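PDB 6SK1: L-2,4-diaminobutyric acid acetyltransferase from Geobacillus sp., which transfers the acetyl group of acetyl-CoA to the 4-amino group of L-2,4-diaminobutyrate, probably as a step in making the compatible solute ectoine. Local coordinates for residues A[22-27]-A[61-66]; A[34-39]-A[90-95]; A[125-130]-A[164-169]. All coordinates share one frame; numbering follows the deposited sequence.

Contact 1 of 3, residues A[22-27]-A[61-66]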
loop_
_atom_site.group_PDB
_atom_site.type_symbol
_atom_site.label_atom_id
_atom_site.label_comp_id
_atom_site.label_asym_id
_atom_site.label_seq_id
_atom_site.Cartn_x
_atom_site.Cartn_y
_atom_site.Cartn_z
ATOM N N ARG A 22 -9.008 16.971 5.382
ATOM C CA ARG A 22 -9.909 15.921 5.811
ATOM C C ARG A 22 -9.307 14.557 5.535
ATOM O O ARG A 22 -8.358 14.449 4.797
ATOM C CB ARG A 22 -11.256 16.034 5.177
ATOM C CG ARG A 22 -11.198 15.910 3.719
ATOM C CD ARG A 22 -12.688 15.806 3.227
ATOM N NE ARG A 22 -12.799 15.713 1.803
ATOM C CZ ARG A 22 -12.678 14.542 1.075
ATOM N NH1 ARG A 22 -12.436 13.318 1.645
ATOM N NH2 ARG A 22 -12.763 14.578 -0.272
ATOM N N ARG A 23 -9.931 13.509 6.014
ATOM C CA ARG A 23 -9.491 12.153 5.680
ATOM C C ARG A 23 -9.946 11.822 4.294
ATOM O O ARG A 23 -11.065 12.144 3.860
ATOM C CB ARG A 23 -10.150 11.170 6.613
ATOM C CG ARG A 23 -9.859 11.335 8.061
ATOM C CD ARG A 23 -8.458 11.543 8.382
ATOM N NE ARG A 23 -8.164 11.391 9.795
ATOM C CZ ARG A 23 -6.970 11.389 10.347
ATOM N NH1 ARG A 23 -6.806 11.216 11.672
ATOM N NH2 ARG A 23 -5.893 11.468 9.571
ATOM N N PRO A 24 -9.088 11.076 3.554
ATOM C CA PRO A 24 -9.614 10.484 2.332
ATOM C C PRO A 24 -10.578 9.348 2.632
ATOM O O PRO A 24 -10.465 8.767 3.670
ATOM C CB PRO A 24 -8.340 9.925 1.688
ATOM C CG PRO A 24 -7.512 9.478 2.868
ATOM C CD PRO A 24 -7.733 10.584 3.917
ATOM N N GLU A 25 -11.427 9.038 1.679
ATOM C CA GLU A 25 -12.368 7.933 1.674
ATOM C C GLU A 25 -12.133 7.134 0.406
ATOM O O GLU A 25 -11.491 7.628 -0.522
ATOM C CB GLU A 25 -13.783 8.425 1.802
ATOM C CG GLU A 25 -13.987 9.239 3.072
ATOM C CD GLU A 25 -13.958 8.507 4.330
ATOM O OE1 GLU A 25 -13.991 9.153 5.470
ATOM O OE2 GLU A 25 -13.899 7.279 4.391
ATOM N N ALA A 26 -12.695 5.953 0.342
ATOM C CA ALA A 26 -12.507 5.152 -0.865
ATOM C C ALA A 26 -13.008 5.872 -2.072
ATOM O O ALA A 26 -12.438 5.775 -3.153
ATOM C CB ALA A 26 -13.188 3.769 -0.693
ATOM N N ARG A 27 -14.133 6.602 -1.952
ATOM C CA ARG A 27 -14.698 7.396 -3.038
ATOM C C ARG A 27 -13.757 8.457 -3.616
ATOM O O ARG A 27 -13.991 8.966 -4.692
ATOM C CB ARG A 27 -15.992 8.067 -2.600
ATOM C CG ARG A 27 -15.904 8.894 -1.339
ATOM C CD ARG A 27 -17.241 9.273 -0.750
ATOM N NE ARG A 27 -17.960 8.170 -0.190
ATOM C CZ ARG A 27 -19.148 8.269 0.315
ATOM N NH1 ARG A 27 -19.750 7.175 0.710
ATOM N NH2 ARG A 27 -19.676 9.476 0.452
ATOM N N CYS A 61 -3.859 9.079 6.921
ATOM C CA CYS A 61 -3.787 9.822 5.672
ATOM C C CYS A 61 -4.512 11.130 5.815
ATOM O O CYS A 61 -5.351 11.326 6.716
ATOM C CB CYS A 61 -4.396 9.029 4.500
ATOM S SG CYS A 61 -3.567 7.436 4.163
ATOM N N MET A 62 -4.292 12.061 4.879
ATOM C CA MET A 62 -5.011 13.334 4.846
ATOM C C MET A 62 -5.126 13.824 3.443
ATOM O O MET A 62 -4.185 13.584 2.641
ATOM C CB MET A 62 -4.320 14.358 5.706
ATOM C CG MET A 62 -5.217 15.550 6.058
ATOM S SD MET A 62 -6.438 15.243 7.372
ATOM C CE MET A 62 -5.399 15.147 8.777
ATOM N N ILE A 63 -6.186 14.482 3.103
ATOM C CA ILE A 63 -6.457 15.218 1.827
ATOM C C ILE A 63 -6.513 16.697 2.166
ATOM O O ILE A 63 -7.072 17.074 3.185
ATOM C CB ILE A 63 -7.829 14.805 1.271
ATOM C CG1 ILE A 63 -7.591 13.533 0.568
ATOM C CG2 ILE A 63 -8.492 15.870 0.372
ATOM C CD1 ILE A 63 -8.755 12.972 -0.223
ATOM N N ALA A 64 -6.011 17.505 1.241
ATOM C CA ALA A 64 -6.279 18.944 1.213
ATOM C C ALA A 64 -7.150 19.225 0.038
ATOM O O ALA A 64 -6.914 18.809 -1.058
ATOM C CB ALA A 64 -4.995 19.732 1.072
ATOM N N GLU A 65 -8.228 19.967 0.300
ATOM C CA GLU A 65 -9.161 20.316 -0.758
ATOM C C GLU A 65 -9.408 21.858 -0.787
ATOM O O GLU A 65 -9.446 22.482 0.263
ATOM C CB GLU A 65 -10.461 19.552 -0.442
ATOM C CG GLU A 65 -11.595 19.346 -1.413
ATOM C CD GLU A 65 -12.560 18.236 -0.885
ATOM O OE1 GLU A 65 -12.996 18.347 0.266
ATOM O OE2 GLU A 65 -12.885 17.305 -1.584
ATOM N N HIS A 66 -9.540 22.382 -1.992
ATOM C CA HIS A 66 -9.746 23.824 -2.154
ATOM C C HIS A 66 -10.865 23.953 -3.126
ATOM O O HIS A 66 -10.773 23.432 -4.239
ATOM C CB HIS A 66 -8.491 24.519 -2.612
ATOM C CG HIS A 66 -8.695 25.983 -2.863
ATOM N ND1 HIS A 66 -8.712 26.524 -4.126
ATOM C CD2 HIS A 66 -8.970 26.994 -2.011
ATOM C CE1 HIS A 66 -8.937 27.826 -4.038
ATOM N NE2 HIS A 66 -9.081 28.136 -2.761
#

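Contact 2 of 3, residues A[34-39]-A[90-95]. With COA (coenzyme A), chain B.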
loop_
_atom_site.group_PDB
_atom_site.type_symbol
_atom_site.label_atom_id
_atom_site.label_comp_id
_atom_site.label_asym_id
_atom_site.label_seq_id
_atom_site.Cartn_x
_atom_site.Cartn_y
_atom_site.Cartn_z
ATOM N N GLU A 34 -5.634 10.730 -9.725
ATOM C CA GLU A 34 -5.452 11.797 -10.748
ATOM C C GLU A 34 -4.571 12.863 -10.250
ATOM O O GLU A 34 -3.706 13.350 -11.003
ATOM C CB GLU A 34 -6.851 12.323 -11.125
ATOM C CG GLU A 34 -7.719 11.384 -11.944
ATOM C CD GLU A 34 -9.123 11.789 -12.238
ATOM O OE1 GLU A 34 -9.635 12.624 -11.447
ATOM O OE2 GLU A 34 -9.711 11.117 -13.135
ATOM N N LEU A 35 -4.624 13.319 -9.001
ATOM C CA LEU A 35 -3.696 14.244 -8.428
ATOM C C LEU A 35 -2.287 13.766 -8.544
ATOM O O LEU A 35 -1.374 14.506 -9.002
ATOM C CB LEU A 35 -4.010 14.511 -6.944
ATOM C CG LEU A 35 -2.979 15.296 -6.113
ATOM C CD1 LEU A 35 -3.226 16.797 -6.396
ATOM C CD2 LEU A 35 -3.109 15.070 -4.626
ATOM N N ILE A 36 -2.001 12.524 -8.143
ATOM C CA ILE A 36 -0.649 11.999 -8.167
ATOM C C ILE A 36 -0.226 11.816 -9.611
ATOM O O ILE A 36 0.964 12.184 -9.953
ATOM C CB ILE A 36 -0.599 10.600 -7.485
ATOM C CG1 ILE A 36 -1.097 10.625 -6.018
ATOM C CG2 ILE A 36 0.833 10.027 -7.552
ATOM C CD1 ILE A 36 -0.380 11.684 -5.212
ATOM N N ARG A 37 -1.106 11.334 -10.454
ATOM C CA ARG A 37 -0.809 11.161 -11.917
ATOM C C ARG A 37 -0.324 12.498 -12.501
ATOM O O ARG A 37 0.707 12.598 -13.185
ATOM C CB ARG A 37 -2.000 10.651 -12.615
ATOM C CG ARG A 37 -1.744 10.450 -14.109
ATOM C CD ARG A 37 -2.957 10.501 -15.010
ATOM N NE ARG A 37 -3.781 11.711 -14.823
ATOM C CZ ARG A 37 -5.095 11.813 -15.062
ATOM N NH1 ARG A 37 -5.845 10.836 -15.564
ATOM N NH2 ARG A 37 -5.730 12.949 -14.704
ATOM N N ASP A 38 -0.994 13.555 -12.099
ATOM C CA ASP A 38 -0.760 14.883 -12.738
ATOM C C ASP A 38 0.474 15.478 -12.231
ATOM O O ASP A 38 1.015 16.394 -12.857
ATOM C CB ASP A 38 -1.947 15.818 -12.462
ATOM C CG ASP A 38 -3.181 15.519 -13.214
ATOM O OD1 ASP A 38 -3.281 14.711 -14.108
ATOM O OD2 ASP A 38 -4.206 16.173 -12.747
ATOM N N THR A 39 1.094 15.056 -11.114
ATOM C CA THR A 39 2.396 15.475 -10.674
ATOM C C THR A 39 3.492 14.920 -11.620
ATOM O O THR A 39 4.611 15.424 -11.478
ATOM C CB THR A 39 2.767 15.168 -9.241
ATOM O OG1 THR A 39 2.976 13.720 -9.159
ATOM C CG2 THR A 39 1.794 15.623 -8.226
ATOM N N GLN A 90 3.816 8.703 0.730
ATOM C CA GLN A 90 3.540 9.578 -0.396
ATOM C C GLN A 90 3.071 10.910 0.085
ATOM O O GLN A 90 2.245 11.000 1.016
ATOM C CB GLN A 90 2.493 8.985 -1.321
ATOM C CG GLN A 90 2.405 9.563 -2.735
ATOM C CD GLN A 90 2.061 8.411 -3.842
ATOM O OE1 GLN A 90 1.193 7.449 -3.672
ATOM N NE2 GLN A 90 2.850 8.435 -4.962
ATOM N N VAL A 91 3.530 12.036 -0.512
ATOM C CA VAL A 91 3.019 13.374 -0.240
ATOM C C VAL A 91 2.957 14.023 -1.593
ATOM O O VAL A 91 3.915 13.937 -2.358
ATOM C CB VAL A 91 3.875 14.257 0.703
ATOM C CG1 VAL A 91 3.019 15.397 1.128
ATOM C CG2 VAL A 91 4.410 13.490 1.859
ATOM N N ALA A 92 1.882 14.703 -1.917
ATOM C CA ALA A 92 1.696 15.351 -3.244
ATOM C C ALA A 92 0.859 16.579 -3.041
ATOM O O ALA A 92 -0.183 16.543 -2.410
ATOM C CB ALA A 92 1.122 14.410 -4.217
ATOM N N VAL A 93 1.284 17.720 -3.675
ATOM C CA VAL A 93 0.445 18.896 -3.775
ATOM C C VAL A 93 0.403 19.312 -5.226
ATOM O O VAL A 93 1.465 19.297 -5.903
ATOM C CB VAL A 93 0.991 19.983 -2.871
ATOM C CG1 VAL A 93 0.321 21.350 -3.155
ATOM C CG2 VAL A 93 0.816 19.600 -1.391
ATOM N N ALA A 94 -0.739 19.643 -5.716
ATOM C CA ALA A 94 -0.836 20.104 -7.102
ATOM C C ALA A 94 0.045 21.305 -7.378
ATOM O O ALA A 94 0.176 22.201 -6.534
ATOM C CB ALA A 94 -2.278 20.467 -7.358
ATOM N N SER A 95 0.751 21.238 -8.522
ATOM C CA SER A 95 1.693 22.297 -8.824
ATOM C C SER A 95 1.177 23.734 -8.622
ATOM O O SER A 95 1.869 24.558 -8.038
ATOM C CB SER A 95 2.247 22.023 -10.200
ATOM O OG SER A 95 1.267 22.012 -11.254
HETATM N N1A COA B . 12.200 24.786 -2.916
HETATM C C2A COA B . 12.632 25.019 -1.714
HETATM N N3A COA B . 11.936 24.936 -0.590
HETATM C C4A COA B . 10.670 24.500 -0.805
HETATM C C5A COA B . 10.113 24.218 -2.042
HETATM C C6A COA B . 10.936 24.353 -3.212
HETATM N N6A COA B . 10.507 24.106 -4.425
HETATM N N7A COA B . 8.798 23.790 -1.914
HETATM C C8A COA B . 8.657 23.864 -0.610
HETATM N N9A COA B . 9.685 24.258 0.090
HETATM C C1B COA B . 9.796 24.347 1.506
HETATM C C2B COA B . 8.925 25.337 2.209
HETATM O O2B COA B . 9.639 26.623 2.240
HETATM C C3B COA B . 8.620 24.761 3.568
HETATM O O3B COA B . 9.801 24.907 4.408
HETATM P P3B COA B . 9.710 25.268 5.990
HETATM O O7A COA B . 9.067 24.072 6.595
HETATM O O8A COA B . 11.224 25.537 6.336
HETATM O O9A COA B . 8.883 26.512 6.034
HETATM C C4B COA B . 8.541 23.282 3.221
HETATM O O4B COA B . 9.304 23.093 2.049
HETATM C C5B COA B . 7.157 22.786 2.931
HETATM O O5B COA B . 6.449 23.698 2.074
HETATM P P1A COA B . 4.970 23.527 1.622
HETATM O O1A COA B . 4.556 24.794 0.939
HETATM O O2A COA B . 4.152 23.027 2.782
HETATM O O3A COA B . 5.087 22.381 0.541
HETATM P P2A COA B . 4.117 22.096 -0.670
HETATM O O4A COA B . 2.693 22.259 -0.210
HETATM O O5A COA B . 4.546 22.891 -1.882
HETATM O O6A COA B . 4.359 20.537 -0.964
HETATM C CBP COA B . 5.608 18.741 -1.901
HETATM C CCP COA B . 5.672 19.933 -0.998
HETATM C CDP COA B . 6.910 18.005 -1.690
HETATM C CEP COA B . 4.477 17.843 -1.430
HETATM C CAP COA B . 5.395 19.128 -3.368
HETATM O OAP COA B . 6.599 19.866 -3.817
HETATM C C9P COA B . 5.159 17.996 -4.270
HETATM O O9P COA B . 4.016 17.563 -4.395
HETATM N N8P COA B . 6.176 17.493 -4.898
HETATM C C7P COA B . 5.976 16.458 -5.962
HETATM C C6P COA B . 5.640 15.167 -5.270
HETATM C C5P COA B . 6.741 14.740 -4.328
HETATM O O5P COA B . 7.858 14.806 -4.709
HETATM N N4P COA B . 6.449 14.272 -3.071
HETATM C C3P COA B . 7.295 13.816 -2.122
HETATM C C2P COA B . 7.665 12.377 -2.496
HETATM S S1P COA B . 6.229 11.171 -2.204
#

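Contact 3 of 3, residues A[125-130]-A[164-169]. With COA (coenzyme A), chain B.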
loop_
_atom_site.group_PDB
_atom_site.type_symbol
_atom_site.label_atom_id
_atom_site.label_comp_id
_atom_site.label_asym_id
_atom_site.label_seq_id
_atom_site.Cartn_x
_atom_site.Cartn_y
_atom_site.Cartn_z
ATOM N N THR A 125 11.190 8.434 2.753
ATOM C CA THR A 125 12.359 8.523 1.838
ATOM C C THR A 125 12.248 9.773 1.070
ATOM O O THR A 125 11.174 10.094 0.611
ATOM C CB THR A 125 12.574 7.239 1.017
ATOM O OG1 THR A 125 11.474 7.100 0.062
ATOM C CG2 THR A 125 12.813 6.073 1.810
ATOM N N VAL A 126 13.377 10.384 0.720
ATOM C CA VAL A 126 13.417 11.628 -0.066
ATOM C C VAL A 126 14.594 11.639 -0.991
ATOM O O VAL A 126 15.699 11.448 -0.515
ATOM C CB VAL A 126 13.520 12.793 0.849
ATOM C CG1 VAL A 126 13.403 14.102 0.069
ATOM C CG2 VAL A 126 12.308 12.807 1.847
ATOM N N SER A 127 14.340 11.800 -2.269
ATOM C CA SER A 127 15.439 11.812 -3.238
ATOM C C SER A 127 16.369 13.008 -2.995
ATOM O O SER A 127 15.958 14.076 -2.506
ATOM C CB SER A 127 14.973 11.779 -4.595
ATOM O OG SER A 127 14.802 13.151 -5.048
ATOM N N PRO A 128 17.639 12.888 -3.397
ATOM C CA PRO A 128 18.547 14.048 -3.164
ATOM C C PRO A 128 18.125 15.310 -3.869
ATOM O O PRO A 128 18.521 16.400 -3.377
ATOM C CB PRO A 128 19.874 13.542 -3.629
ATOM C CG PRO A 128 19.742 11.969 -3.536
ATOM C CD PRO A 128 18.338 11.713 -3.845
ATOM N N SER A 129 17.493 15.263 -4.990
ATOM C CA SER A 129 17.086 16.458 -5.696
ATOM C C SER A 129 15.770 17.046 -5.243
ATOM O O SER A 129 15.367 18.091 -5.703
ATOM C CB SER A 129 16.971 16.207 -7.157
ATOM O OG SER A 129 15.982 15.282 -7.482
ATOM N N ASN A 130 15.059 16.354 -4.348
ATOM C CA ASN A 130 13.715 16.797 -3.957
ATOM C C ASN A 130 13.831 17.697 -2.774
ATOM O O ASN A 130 13.594 17.354 -1.618
ATOM C CB ASN A 130 12.882 15.610 -3.626
ATOM C CG ASN A 130 11.411 15.953 -3.543
ATOM O OD1 ASN A 130 11.038 17.113 -3.445
ATOM N ND2 ASN A 130 10.539 14.910 -3.675
ATOM N N THR A 164 14.405 4.734 -15.086
ATOM C CA THR A 164 15.354 5.325 -14.199
ATOM C C THR A 164 14.701 5.970 -13.005
ATOM O O THR A 164 13.804 6.793 -13.222
ATOM C CB THR A 164 16.238 6.364 -14.909
ATOM O OG1 THR A 164 16.680 5.827 -16.158
ATOM C CG2 THR A 164 17.450 6.784 -14.080
ATOM N N HIS A 165 15.128 5.634 -11.797
ATOM C CA HIS A 165 14.587 6.249 -10.605
ATOM C C HIS A 165 15.736 6.786 -9.796
ATOM O O HIS A 165 16.822 6.230 -9.756
ATOM C CB HIS A 165 13.908 5.106 -9.786
ATOM C CG HIS A 165 12.893 5.558 -8.776
ATOM N ND1 HIS A 165 13.196 6.124 -7.564
ATOM C CD2 HIS A 165 11.560 5.508 -8.844
ATOM C CE1 HIS A 165 12.065 6.401 -6.909
ATOM N NE2 HIS A 165 11.077 6.034 -7.688
ATOM N N GLU A 166 15.454 7.880 -9.057
ATOM C CA GLU A 166 16.446 8.379 -8.133
ATOM C C GLU A 166 16.615 7.529 -6.892
ATOM O O GLU A 166 15.683 6.775 -6.478
ATOM C CB GLU A 166 16.164 9.833 -7.786
ATOM C CG GLU A 166 16.330 10.763 -8.997
ATOM C CD GLU A 166 16.072 12.204 -8.701
ATOM O OE1 GLU A 166 14.987 12.643 -9.142
ATOM O OE2 GLU A 166 16.881 12.851 -7.981
ATOM N N ASP A 167 17.778 7.655 -6.255
ATOM C CA ASP A 167 17.973 7.102 -4.962
ATOM C C ASP A 167 16.909 7.703 -4.015
ATOM O O ASP A 167 16.476 8.849 -4.100
ATOM C CB ASP A 167 19.293 7.576 -4.413
ATOM C CG ASP A 167 20.499 6.886 -5.009
ATOM O OD1 ASP A 167 20.540 5.850 -5.618
ATOM O OD2 ASP A 167 21.674 7.401 -4.656
ATOM N N GLU A 168 16.522 6.859 -3.045
ATOM C CA GLU A 168 15.531 7.148 -2.029
ATOM C C GLU A 168 16.115 6.937 -0.616
ATOM O O GLU A 168 15.736 5.962 0.047
ATOM C CB GLU A 168 14.342 6.230 -2.337
ATOM C CG GLU A 168 13.440 6.875 -3.423
ATOM C CD GLU A 168 12.909 8.214 -2.910
ATOM O OE1 GLU A 168 13.260 9.192 -3.296
ATOM O OE2 GLU A 168 12.329 8.376 -1.935
ATOM N N PRO A 169 17.017 7.798 -0.151
ATOM C CA PRO A 169 17.511 7.628 1.213
ATOM C C PRO A 169 16.422 7.770 2.245
ATOM O O PRO A 169 15.439 8.518 2.055
ATOM C CB PRO A 169 18.492 8.780 1.387
ATOM C CG PRO A 169 18.464 9.565 0.168
ATOM C CD PRO A 169 17.610 8.902 -0.850
HETATM N N1A COA B . 12.200 24.786 -2.916
HETATM C C2A COA B . 12.632 25.019 -1.714
HETATM N N3A COA B . 11.936 24.936 -0.590
HETATM C C4A COA B . 10.670 24.500 -0.805
HETATM C C5A COA B . 10.113 24.218 -2.042
HETATM C C6A COA B . 10.936 24.353 -3.212
HETATM N N6A COA B . 10.507 24.106 -4.425
HETATM N N7A COA B . 8.798 23.790 -1.914
HETATM C C8A COA B . 8.657 23.864 -0.610
HETATM N N9A COA B . 9.685 24.258 0.090
HETATM C C1B COA B . 9.796 24.347 1.506
HETATM C C2B COA B . 8.925 25.337 2.209
HETATM O O2B COA B . 9.639 26.623 2.240
HETATM C C3B COA B . 8.620 24.761 3.568
HETATM O O3B COA B . 9.801 24.907 4.408
HETATM P P3B COA B . 9.710 25.268 5.990
HETATM O O7A COA B . 9.067 24.072 6.595
HETATM O O8A COA B . 11.224 25.537 6.336
HETATM O O9A COA B . 8.883 26.512 6.034
HETATM C C4B COA B . 8.541 23.282 3.221
HETATM O O4B COA B . 9.304 23.093 2.049
HETATM C C5B COA B . 7.157 22.786 2.931
HETATM O O5B COA B . 6.449 23.698 2.074
HETATM P P1A COA B . 4.970 23.527 1.622
HETATM O O1A COA B . 4.556 24.794 0.939
HETATM O O2A COA B . 4.152 23.027 2.782
HETATM O O3A COA B . 5.087 22.381 0.541
HETATM P P2A COA B . 4.117 22.096 -0.670
HETATM O O4A COA B . 2.693 22.259 -0.210
HETATM O O5A COA B . 4.546 22.891 -1.882
HETATM O O6A COA B . 4.359 20.537 -0.964
HETATM C CBP COA B . 5.608 18.741 -1.901
HETATM C CCP COA B . 5.672 19.933 -0.998
HETATM C CDP COA B . 6.910 18.005 -1.690
HETATM C CEP COA B . 4.477 17.843 -1.430
HETATM C CAP COA B . 5.395 19.128 -3.368
HETATM O OAP COA B . 6.599 19.866 -3.817
HETATM C C9P COA B . 5.159 17.996 -4.270
HETATM O O9P COA B . 4.016 17.563 -4.395
HETATM N N8P COA B . 6.176 17.493 -4.898
HETATM C C7P COA B . 5.976 16.458 -5.962
HETATM C C6P COA B . 5.640 15.167 -5.270
HETATM C C5P COA B . 6.741 14.740 -4.328
HETATM O O5P COA B . 7.858 14.806 -4.709
HETATM N N4P COA B . 6.449 14.272 -3.071
HETATM C C3P COA B . 7.295 13.816 -2.122
HETATM C C2P COA B . 7.665 12.377 -2.496
HETATM S S1P COA B . 6.229 11.171 -2.204
HETATM O O HOH W 1 13.017 13.157 -7.040
#

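Contact 1 of 3, residues A[22-27]-A[61-66]
Cys61 meets segment 22-27 through both backbone and side chain. Its carbonyl O takes a hydrogen bond from Arg23 NH2 at 2.9 Å; the oxygen lies in the guanidinium plane, whereas the nitrogen comes in tilted 28° from the carbonyl plane. The Arg23 chain starts away from the strand and is bent at its second torsion (chi2 -46°), which turns the guanidinium edge back to the Cys61 carbonyl. Cys61 CB rests against Pro24 CG at 3.5 Å, an apolar touch on the proline ring.

Met62 folds its thioether back, so that SD sits 3.3 Å from Arg22 O and the methyl CE approaches Arg23 NH2.

Ile63 pairs with Arg22. The two form an antiparallel hydrogen-bonded pair, Ile63 N to Arg22 O at 2.8 Å and Arg22 N to Ile63 O at 2.9 Å. In the modelled conformer, Ile63 CG2 lies over one face of the Arg22 guanidinium, while CD1 reaches Pro24 CB.

Glu65 holds the far end of Arg22 in a two-point salt bridge: Arg22 NE bonds Glu65 OE1 at 3.1 Å and Arg22 NH2 bonds Glu65 OE2 at 3.0 Å. Both oxygens lie in the guanidinium plane but are approached from above the carboxylate plane, the two planes standing 48° apart. Arg22 NH1 also pairs with Asp28, and Glu65 OE2 with Arg31, making a chain of alternating charges.

Arg22 ends strand 19-22, the outermost of the sheet within this chain, which pairs with 61-66; that strand is bonded on its other side to strand 69-79, while Ala64 packs on helix 102-112.

Contact 2 of 3, residues A[34-39]-A[90-95]
Thr39 OG1 is gripped twice: it donates to Ile36 O, 2.7 Å away and in the carbonyl plane on a lone pair, and it is also bonded to Ser41 N. That fixes the rotation of the side chain and presents its methyl CG2 to Ala92 CB at 4.2 Å. Here helix 29-38 of the GNAT fold packs on strand 85-93; the helical segment 34-38 crosses the strand segment 90-93 at 79°, their axes 8.4 Å apart at closest.

Ala92 is small enough for the helix to come down on it. Ile36 CD1 is modelled only 3.3 Å from Ala92 CB, a tightness that is doubtful because Ile36 has a second conformer. Beside it on the helix, Leu35 holds CG anti to the backbone N (chi1 170°), which aims CD2 at Ala92 O and CD1 at Ala94 CB, 3.9 Å away just past the strand.

Ile36 CG2 touches Gln90 NE2 at 3.6 Å; this amide is anchored through both its atoms, OE1 by Tyr50 OH and NE2 by Asp43 O.

Val91 and Val93 turn from the helix to helix 102-112, so the strand is covered on both faces. Its backbone meanwhile binds the pantetheine arm of coenzyme A as another strand would: COA N4P donates to Val91 O at 2.7 Å, and Val93 N donates to COA O9P at 2.8 Å.

Contact 3 of 3, residues A[125-130]-A[164-169]
Asp167 O is buried against Ser127 and Pro128 without a polar partner; carbon atoms meet it instead, Ser127 CA in a CA-H...O contact at 3.3 Å and Pro128 CD at 3.4 Å. Around this point strand 121-125 of the GNAT sheet is followed, after Val126, by a type I beta turn, Ser127 to Asn130, that leads into helix 131-143, beside the start of strand 168-173. The backbones are tied by Val126 N, which donates to Pro169 O at 3.1 Å.

Two glutamates reach for hydroxyls. In the modelled conformer the chain of Glu168 bends at its second torsion (chi2 -61°) and brings OE2 to Thr125 OG1, which donates to it; the 2.5 Å between Thr125 OG1 and Glu168 OE2 is doubtful, since Glu168 has a second conformer. Thr125 OG1 is also bonded to Tyr48 OH of the second subunit. Replacing Thr125 with alanine removes the hydroxyl and is likely to leave the Glu168 carboxylate and Tyr48 of the second subunit without the partner they share.

Glu166 instead extends beyond CG, and its OE2 receives Ser129 OG on the syn lone pair at 2.6 Å. Glu166 OE1 accepts a hydrogen bond from a water that also bonds Ser127 OG.

Asn130 closes the turn as helix N-cap: OD1 caps Ser133 N, while Asn130 ND2 donates to COA O5P at 2.9 Å.

All three contacts belong to one mixed GNAT sheet. Contact 1 joins its outer strand 19-22 to 61-66, contact 2 packs helix 29-38 on the central strand 85-93, and contact 3 ties the turn after strand 121-125 to strand 168-173. Along the chain, contacts 1 and 2 interleave, since 34-39 falls between the segments of contact 1; contact 3 follows both. Centres of contacts 1 and 2 lie about 13 Å apart, those of 2 and 3 about 17 Å, and those of 1 and 3 about 26 Å, on opposite sides of the chain's centre. Contacts 2 and 3 both touch coenzyme A, holding its pantetheine arm between them, whereas contact 1 lies away from the cofactor.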